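Local coordinates for protein glycosyl hydrolase (Rhizobium leguminosarum bv. trifolii, PDB 5NDX) that probably hydrolyses O-glycosidic bonds as a family 39 glycoside hydrolase, being the bacterial orthologue of human alpha-L-iduronidase, at residues 20-25 with 367-372; 49-54 with 89-94. The protein carries 2 engineered substitutions. All coordinates share one frame; numbering follows the deposited sequence.

Contact 1 of 2, residues 20-25 with 367-372; sequences RFWRGT and TSMELL. With 8U8 ((2~{R},3~{S},4~{S},5~{R},6~{S})-6-(4-methyl-2-oxidanylidene-chromen-7-yl)oxy-3,4,5-tris(oxidanyl)oxane-2-carboxylic acid), chain N; SO4 (sulfate ion), chain B.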
loop_
_atom_site.group_PDB
_atom_site.type_symbol
_atom_site.label_atom_id
_atom_site.label_comp_id
_atom_site.label_asym_id
_atom_site.label_seq_id
_atom_site.Cartn_x
_atom_site.Cartn_y
_atom_site.Cartn_z
ATOM N N ARG A 20 -6.083 -3.456 10.083
ATOM C CA ARG A 20 -5.044 -3.327 9.059
ATOM C C ARG A 20 -4.947 -1.855 8.766
ATOM O O ARG A 20 -5.623 -1.332 7.895
ATOM C CB ARG A 20 -5.380 -4.163 7.811
ATOM C CG ARG A 20 -5.572 -5.665 8.157
ATOM C CD ARG A 20 -6.098 -6.505 6.991
ATOM N NE ARG A 20 -7.323 -5.881 6.555
ATOM C CZ ARG A 20 -7.723 -5.705 5.318
ATOM N NH1 ARG A 20 -7.066 -6.187 4.256
ATOM N NH2 ARG A 20 -8.797 -4.988 5.162
ATOM N N PHE A 21 -4.082 -1.175 9.520
ATOM C CA PHE A 21 -4.043 0.263 9.564
ATOM C C PHE A 21 -3.076 0.947 8.565
ATOM O O PHE A 21 -2.862 2.155 8.654
ATOM C CB PHE A 21 -3.732 0.700 11.016
ATOM C CG PHE A 21 -2.387 0.215 11.540
ATOM C CD1 PHE A 21 -1.216 0.863 11.203
ATOM C CD2 PHE A 21 -2.306 -0.908 12.341
ATOM C CE1 PHE A 21 0.018 0.389 11.660
ATOM C CE2 PHE A 21 -1.078 -1.401 12.809
ATOM C CZ PHE A 21 0.069 -0.744 12.481
ATOM N N TRP A 22 -2.495 0.181 7.646
ATOM C CA TRP A 22 -1.396 0.589 6.783
ATOM C C TRP A 22 -1.807 0.585 5.316
ATOM O O TRP A 22 -0.932 0.513 4.434
ATOM C CB TRP A 22 -0.210 -0.387 6.920
ATOM C CG TRP A 22 -0.668 -1.809 6.651
ATOM C CD1 TRP A 22 -0.873 -2.410 5.429
ATOM C CD2 TRP A 22 -1.049 -2.758 7.634
ATOM N NE1 TRP A 22 -1.299 -3.692 5.616
ATOM C CE2 TRP A 22 -1.446 -3.921 6.959
ATOM C CE3 TRP A 22 -1.062 -2.745 9.034
ATOM C CZ2 TRP A 22 -1.865 -5.073 7.635
ATOM C CZ3 TRP A 22 -1.478 -3.878 9.708
ATOM C CH2 TRP A 22 -1.851 -5.042 9.003
ATOM N N ARG A 23 -3.101 0.687 5.033
ATOM C CA ARG A 23 -3.607 0.339 3.693
ATOM C C ARG A 23 -3.661 1.578 2.805
ATOM O O ARG A 23 -4.713 2.037 2.359
ATOM C CB ARG A 23 -4.929 -0.403 3.759
ATOM C CG ARG A 23 -4.840 -1.829 4.324
ATOM C CD ARG A 23 -5.999 -2.242 5.247
ATOM N NE ARG A 23 -7.113 -2.102 4.585
ATOM C CZ ARG A 23 -8.306 -1.633 4.864
ATOM N NH1 ARG A 23 -8.879 -1.326 6.034
ATOM N NH2 ARG A 23 -9.010 -1.674 3.757
ATOM N N GLY A 24 -2.487 2.102 2.538
ATOM C CA GLY A 24 -2.335 3.339 1.785
ATOM C C GLY A 24 -0.979 3.469 1.182
ATOM O O GLY A 24 0.014 2.966 1.727
ATOM N N THR A 25 -0.914 4.145 0.055
ATOM C CA THR A 25 0.351 4.533 -0.529
ATOM C C THR A 25 0.156 5.920 -1.158
ATOM O O THR A 25 -0.901 6.548 -1.038
ATOM C CB THR A 25 0.912 3.464 -1.542
ATOM O OG1 THR A 25 2.197 3.874 -2.049
ATOM C CG2 THR A 25 0.012 3.283 -2.725
ATOM N N THR A 367 4.437 -6.656 -2.707
ATOM C CA THR A 367 4.187 -8.033 -2.312
ATOM C C THR A 367 4.076 -8.173 -0.818
ATOM O O THR A 367 3.256 -8.956 -0.313
ATOM C CB THR A 367 5.194 -9.009 -2.897
ATOM O OG1 THR A 367 6.519 -8.634 -2.493
ATOM C CG2 THR A 367 5.099 -9.017 -4.408
ATOM N N SER A 368 4.848 -7.397 -0.082
ATOM C CA SER A 368 4.724 -7.432 1.358
ATOM C C SER A 368 3.281 -7.026 1.762
ATOM O O SER A 368 2.715 -7.627 2.671
ATOM C CB SER A 368 5.727 -6.517 2.058
ATOM O OG SER A 368 5.563 -5.204 1.568
ATOM N N MET A 369 2.743 -5.996 1.110
ATOM C CA MET A 369 1.370 -5.545 1.364
ATOM C C MET A 369 0.303 -6.531 0.927
ATOM O O MET A 369 -0.755 -6.626 1.590
ATOM C CB MET A 369 1.143 -4.151 0.777
ATOM C CG MET A 369 2.040 -3.124 1.479
ATOM S SD MET A 369 1.809 -1.509 0.784
ATOM C CE MET A 369 0.666 -0.791 1.942
ATOM N N GLU A 370 0.577 -7.296 -0.121
ATOM C CA GLU A 370 -0.275 -8.426 -0.487
ATOM C C GLU A 370 -0.411 -9.464 0.626
ATOM O O GLU A 370 -1.519 -9.920 0.901
ATOM C CB GLU A 370 0.204 -9.133 -1.761
ATOM C CG GLU A 370 0.032 -8.306 -3.027
ATOM C CD GLU A 370 0.383 -9.056 -4.345
ATOM O OE1 GLU A 370 -0.421 -9.860 -4.899
ATOM O OE2 GLU A 370 1.483 -8.815 -4.846
ATOM N N LEU A 371 0.708 -9.833 1.247
ATOM C CA LEU A 371 0.697 -10.738 2.345
ATOM C C LEU A 371 -0.008 -10.162 3.547
ATOM O O LEU A 371 -0.842 -10.829 4.152
ATOM C CB LEU A 371 2.109 -11.214 2.732
ATOM C CG LEU A 371 2.618 -12.460 2.015
ATOM C CD1 LEU A 371 2.636 -12.300 0.538
ATOM C CD2 LEU A 371 4.037 -12.804 2.446
ATOM N N LEU A 372 0.362 -8.958 3.922
ATOM C CA LEU A 372 -0.239 -8.306 5.094
ATOM C C LEU A 372 -1.781 -8.083 4.936
ATOM O O LEU A 372 -2.524 -8.063 5.938
ATOM C CB LEU A 372 0.466 -6.972 5.390
ATOM C CG LEU A 372 1.930 -7.050 5.820
ATOM C CD1 LEU A 372 2.608 -5.704 5.714
ATOM C CD2 LEU A 372 2.013 -7.505 7.243
HETATM C C15 8U8 N . -6.570 9.968 7.559
HETATM C C13 8U8 N . -7.330 9.143 8.392
HETATM C C14 8U8 N . -7.878 9.651 9.563
HETATM C C16 8U8 N . -8.697 8.855 10.351
HETATM O O9 8U8 N . -9.127 9.300 11.407
HETATM O O8 8U8 N . -8.910 7.551 10.027
HETATM C C11 8U8 N . -8.428 7.055 8.868
HETATM C C10 8U8 N . -8.785 5.760 8.584
HETATM C C12 8U8 N . -7.628 7.824 8.035
HETATM C C7 8U8 N . -7.186 7.236 6.849
HETATM C C8 8U8 N . -7.537 5.922 6.563
HETATM C C9 8U8 N . -8.348 5.171 7.417
HETATM O O2 8U8 N . -8.679 3.884 7.077
HETATM C C5 8U8 N . -9.848 3.274 7.687
HETATM O O1 8U8 N . -9.284 2.721 8.889
HETATM C C1 8U8 N . -10.128 1.892 9.721
HETATM C C6 8U8 N . -11.326 2.708 10.323
HETATM O O7 8U8 N . -11.208 3.943 10.458
HETATM O O6 8U8 N . -12.362 2.074 10.574
HETATM C C2 8U8 N . -10.599 0.742 8.834
HETATM O O5 8U8 N . -11.444 -0.204 9.561
HETATM C C3 8U8 N . -11.340 1.296 7.596
HETATM O O4 8U8 N . -11.672 0.207 6.775
HETATM C C4 8U8 N . -10.411 2.217 6.803
HETATM O O3 8U8 N . -11.092 2.835 5.708
HETATM S S SO4 B . -9.479 -3.274 8.804
HETATM O O1 SO4 B . -9.085 -4.119 9.945
HETATM O O2 SO4 B . -9.715 -4.130 7.610
HETATM O O3 SO4 B . -8.515 -2.176 8.539
HETATM O O4 SO4 B . -10.768 -2.620 9.157
HETATM O O HOH W 1 -2.025 -4.581 3.064
#
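The indole of Trp22 takes the crowded first torsion, with CG between the backbone N and the carbonyl carbon (chi1 55°), and this turns the ring toward Met369 and Leu372, which lie one turn apart on the helix. Met369 runs past it in the opposite sense, and a bend at its last torsion brings the CE methyl to 3.2 Å from Trp22 O, close also to the CD1 edge of the ring. Leu372 crosses the indole obliquely, its CB 3.7 Å from Trp22 NE1. A broad ring suits this place because it meets both apolar side chains and still has one polar atom to spend: NE1 donates to a water at 2.8 Å, and that water donates to Met369 O. The pair joins the entry to the first strand of the TIM barrel, 24-27, to helix 364-372, whose Ser368 and Leu371 pack against strand 518-526 of the large beta sheet. Two residues before the indole, a bend at chi3 (-56°) turns the Arg20 guanidinium edge-on to a sulfate, probably from the crystallisation liquor. NE and NH2 of Arg20 both donate to sulfate O2, the shorter bond running from NH2 at 2.8 Å and nearly straight (164°). Arg20 NH2 lies over the centre of the Arg23 guanidinium, a like-charged pairing that the sulfate probably eases, since Arg23 NH1 donates to sulfate O3 at 2.7 Å. An alanine at Arg20 would probably loosen the loop, losing the bonds to Ala373 O just beyond the helix and to Asn50 O as well as the side-chain grip on sulfate. Arg23 NH1 also reaches hydroxyl O4 of the bound coumarin glycoside 8U8, at 3.3 Å.

Contact 2 of 2, residues 49-54 with 89-94; sequences PNEGIK and RLKPFF. With 8U8 ((2~{R},3~{S},4~{S},5~{R},6~{S})-6-(4-methyl-2-oxidanylidene-chromen-7-yl)oxy-3,4,5-tris(oxidanyl)oxane-2-carboxylic acid), chain N.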
loop_
_atom_site.group_PDB
_atom_site.type_symbol
_atom_site.label_atom_id
_atom_site.label_comp_id
_atom_site.label_asym_id
_atom_site.label_seq_id
_atom_site.Cartn_x
_atom_site.Cartn_y
_atom_site.Cartn_z
ATOM N N PRO A 49 -5.904 -8.405 -1.722
ATOM C CA PRO A 49 -7.029 -9.013 -0.997
ATOM C C PRO A 49 -7.661 -8.032 -0.047
ATOM O O PRO A 49 -6.937 -7.312 0.652
ATOM C CB PRO A 49 -6.369 -10.116 -0.202
ATOM C CG PRO A 49 -5.134 -10.461 -0.957
ATOM C CD PRO A 49 -4.696 -9.224 -1.672
ATOM N N ASN A 50 -8.992 -7.977 -0.033
ATOM C CA ASN A 50 -9.719 -7.262 0.998
ATOM C C ASN A 50 -9.324 -5.789 1.129
ATOM O O ASN A 50 -9.038 -5.300 2.221
ATOM C CB ASN A 50 -9.498 -7.998 2.367
ATOM C CG ASN A 50 -10.464 -7.520 3.468
ATOM O OD1 ASN A 50 -11.397 -6.781 3.206
ATOM N ND2 ASN A 50 -10.224 -7.949 4.728
ATOM N N GLU A 51 -9.267 -5.100 0.002
ATOM C CA GLU A 51 -8.849 -3.707 -0.037
ATOM C C GLU A 51 -7.486 -3.494 0.662
ATOM O O GLU A 51 -7.296 -2.559 1.439
ATOM C CB GLU A 51 -9.955 -2.802 0.541
ATOM C CG GLU A 51 -11.317 -2.888 -0.214
ATOM C CD GLU A 51 -12.338 -1.917 0.440
ATOM O OE1 GLU A 51 -12.801 -2.208 1.547
ATOM O OE2 GLU A 51 -12.510 -0.794 -0.029
ATOM N N GLY A 52 -6.535 -4.364 0.348
ATOM C CA GLY A 52 -5.184 -4.363 0.988
ATOM C C GLY A 52 -4.442 -3.049 0.811
ATOM O O GLY A 52 -3.644 -2.664 1.668
ATOM N N ILE A 53 -4.705 -2.360 -0.302
ATOM C CA ILE A 53 -4.445 -0.915 -0.381
ATOM C C ILE A 53 -5.748 -0.236 -0.769
ATOM O O ILE A 53 -6.383 -0.612 -1.762
ATOM C CB ILE A 53 -3.343 -0.545 -1.397
ATOM C CG1 ILE A 53 -1.983 -1.101 -0.927
ATOM C CG2 ILE A 53 -3.190 0.978 -1.491
ATOM C CD1 ILE A 53 -0.925 -1.038 -2.011
ATOM N N LYS A 54 -6.103 0.776 0.003
ATOM C CA LYS A 54 -7.407 1.436 -0.112
ATOM C C LYS A 54 -7.312 2.923 -0.446
ATOM O O LYS A 54 -8.178 3.414 -1.170
ATOM C CB LYS A 54 -8.166 1.245 1.174
ATOM C CG LYS A 54 -9.579 1.799 1.210
ATOM C CD LYS A 54 -10.257 1.359 2.498
ATOM C CE LYS A 54 -11.687 1.944 2.586
ATOM N NZ LYS A 54 -12.350 1.304 3.771
ATOM N N ARG A 89 -11.149 0.954 -7.368
ATOM C CA ARG A 89 -11.543 0.767 -5.988
ATOM C C ARG A 89 -10.552 1.385 -5.032
ATOM O O ARG A 89 -10.229 0.818 -4.017
ATOM C CB ARG A 89 -11.772 -0.733 -5.689
ATOM C CG ARG A 89 -12.722 -1.413 -6.707
ATOM C CD ARG A 89 -13.125 -2.829 -6.273
ATOM N NE ARG A 89 -11.974 -3.758 -6.277
ATOM C CZ ARG A 89 -11.589 -4.536 -7.300
ATOM N NH1 ARG A 89 -12.251 -4.513 -8.449
ATOM N NH2 ARG A 89 -10.526 -5.347 -7.182
ATOM N N LEU A 90 -10.055 2.557 -5.373
ATOM C CA LEU A 90 -9.164 3.307 -4.521
ATOM C C LEU A 90 -9.865 4.612 -4.150
ATOM O O LEU A 90 -10.681 5.112 -4.912
ATOM C CB LEU A 90 -7.865 3.539 -5.238
ATOM C CG LEU A 90 -7.117 2.205 -5.469
ATOM C CD1 LEU A 90 -6.041 2.367 -6.515
ATOM C CD2 LEU A 90 -6.539 1.641 -4.168
ATOM N N LYS A 91 -9.540 5.132 -2.977
ATOM C CA LYS A 91 -10.069 6.379 -2.479
ATOM C C LYS A 91 -8.973 7.375 -2.291
ATOM O O LYS A 91 -7.907 7.024 -1.838
ATOM C CB LYS A 91 -10.740 6.138 -1.131
ATOM C CG LYS A 91 -11.900 5.130 -1.246
ATOM C CD LYS A 91 -12.406 4.669 0.075
ATOM C CE LYS A 91 -13.477 3.567 -0.065
ATOM N NZ LYS A 91 -14.638 4.149 -0.751
ATOM N N PRO A 92 -9.248 8.658 -2.556
ATOM C CA PRO A 92 -8.207 9.614 -2.272
ATOM C C PRO A 92 -8.063 9.960 -0.778
ATOM O O PRO A 92 -9.050 10.170 -0.056
ATOM C CB PRO A 92 -8.643 10.830 -3.086
ATOM C CG PRO A 92 -10.097 10.695 -3.176
ATOM C CD PRO A 92 -10.312 9.246 -3.391
ATOM N N PHE A 93 -6.814 10.012 -0.344
ATOM C CA PHE A 93 -6.433 10.679 0.886
ATOM C C PHE A 93 -6.038 12.046 0.325
ATOM O O PHE A 93 -4.926 12.229 -0.156
ATOM C CB PHE A 93 -5.292 9.915 1.571
ATOM C CG PHE A 93 -4.863 10.448 2.905
ATOM C CD1 PHE A 93 -5.512 11.488 3.551
ATOM C CD2 PHE A 93 -3.743 9.882 3.527
ATOM C CE1 PHE A 93 -5.062 11.964 4.777
ATOM C CE2 PHE A 93 -3.290 10.363 4.742
ATOM C CZ PHE A 93 -3.968 11.389 5.388
ATOM N N PHE A 94 -7.040 12.939 0.293
ATOM C CA PHE A 94 -7.095 14.101 -0.592
ATOM C C PHE A 94 -6.434 15.282 0.110
ATOM O O PHE A 94 -7.032 15.885 1.008
ATOM C CB PHE A 94 -8.577 14.442 -0.903
ATOM C CG PHE A 94 -8.785 15.311 -2.117
ATOM C CD1 PHE A 94 -8.205 16.568 -2.223
ATOM C CD2 PHE A 94 -9.600 14.889 -3.145
ATOM C CE1 PHE A 94 -8.404 17.348 -3.357
ATOM C CE2 PHE A 94 -9.800 15.673 -4.276
ATOM C CZ PHE A 94 -9.212 16.903 -4.372
HETATM C C15 8U8 N . -6.570 9.968 7.559
HETATM C C13 8U8 N . -7.330 9.143 8.392
HETATM C C14 8U8 N . -7.878 9.651 9.563
HETATM C C16 8U8 N . -8.697 8.855 10.351
HETATM O O9 8U8 N . -9.127 9.300 11.407
HETATM O O8 8U8 N . -8.910 7.551 10.027
HETATM C C11 8U8 N . -8.428 7.055 8.868
HETATM C C10 8U8 N . -8.785 5.760 8.584
HETATM C C12 8U8 N . -7.628 7.824 8.035
HETATM C C7 8U8 N . -7.186 7.236 6.849
HETATM C C8 8U8 N . -7.537 5.922 6.563
HETATM C C9 8U8 N . -8.348 5.171 7.417
HETATM O O2 8U8 N . -8.679 3.884 7.077
HETATM C C5 8U8 N . -9.848 3.274 7.687
HETATM O O1 8U8 N . -9.284 2.721 8.889
HETATM C C1 8U8 N . -10.128 1.892 9.721
HETATM C C6 8U8 N . -11.326 2.708 10.323
HETATM O O7 8U8 N . -11.208 3.943 10.458
HETATM O O6 8U8 N . -12.362 2.074 10.574
HETATM C C2 8U8 N . -10.599 0.742 8.834
HETATM O O5 8U8 N . -11.444 -0.204 9.561
HETATM C C3 8U8 N . -11.340 1.296 7.596
HETATM O O4 8U8 N . -11.672 0.207 6.775
HETATM C C4 8U8 N . -10.411 2.217 6.803
HETATM O O3 8U8 N . -11.092 2.835 5.708
HETATM O O HOH W 2 -8.856 -1.314 -2.774
#
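Lys54, Lys91 and Leu90 bury most of the surface here, and the carbonyl of Lys54 joins all three. Lys91 N donates to Lys54 O at 2.8 Å, with an N-H...O angle of 162°, and Leu90 CA adds a CA-H...O contact to the same oxygen. Leu90 lays CD2 3.3 Å from Ile53 O, while its branches pack on Leu42 and Ile45 of helix 36-45, a fitting place for a compact aliphatic residue. The Lys91 N to Lys54 O bond is the first link between the neighbouring parallel strands of the TIM barrel, 55-58 and 91-95, joined by helix 76-87 in a beta-alpha-beta crossover; Arg89, with positive phi, ends that helix in a Schellman motif. Lys54 leaves the backbone with CG anti to N (chi1 -177°) and stays fully extended, so that NZ meets hydroxyl O3 of 8U8 at 2.8 Å, with a weak bond to O4. Lys91 lies beside it, pointing the same way, CE against CE at 3.6 Å. Its final torsion (-64°) then swings NZ aside to Thr138 OG1. Long aliphatic stems thus pack together while their ammonium groups stay 5.8 Å apart, NZ to NZ, and take separate partners. That separation probably limits the repulsion of like charges and leaves the Lys54 ammonium to the hydroxyls of the sugar.

From the N terminus, the chain passes 20-25 at the entry to the first barrel strand, then 49-54 before the second strand, and 89-94 on the third. Contact 2 closes the shorter loop, within one crossover of the barrel. Contact 1 closes a far longer loop that encloses it, bringing helix 364-372 back against 20-25, long after the eighth strand of the barrel. The two meet directly between 20-25 and 49-54: Arg23 O and Lys54 N are 3.0 Å apart, probably hydrogen-bonded, as in adjoining strands. Together they tie the start of three successive barrel strands to a helix bordering the large beta sheet, and both contribute to one 8U8 site.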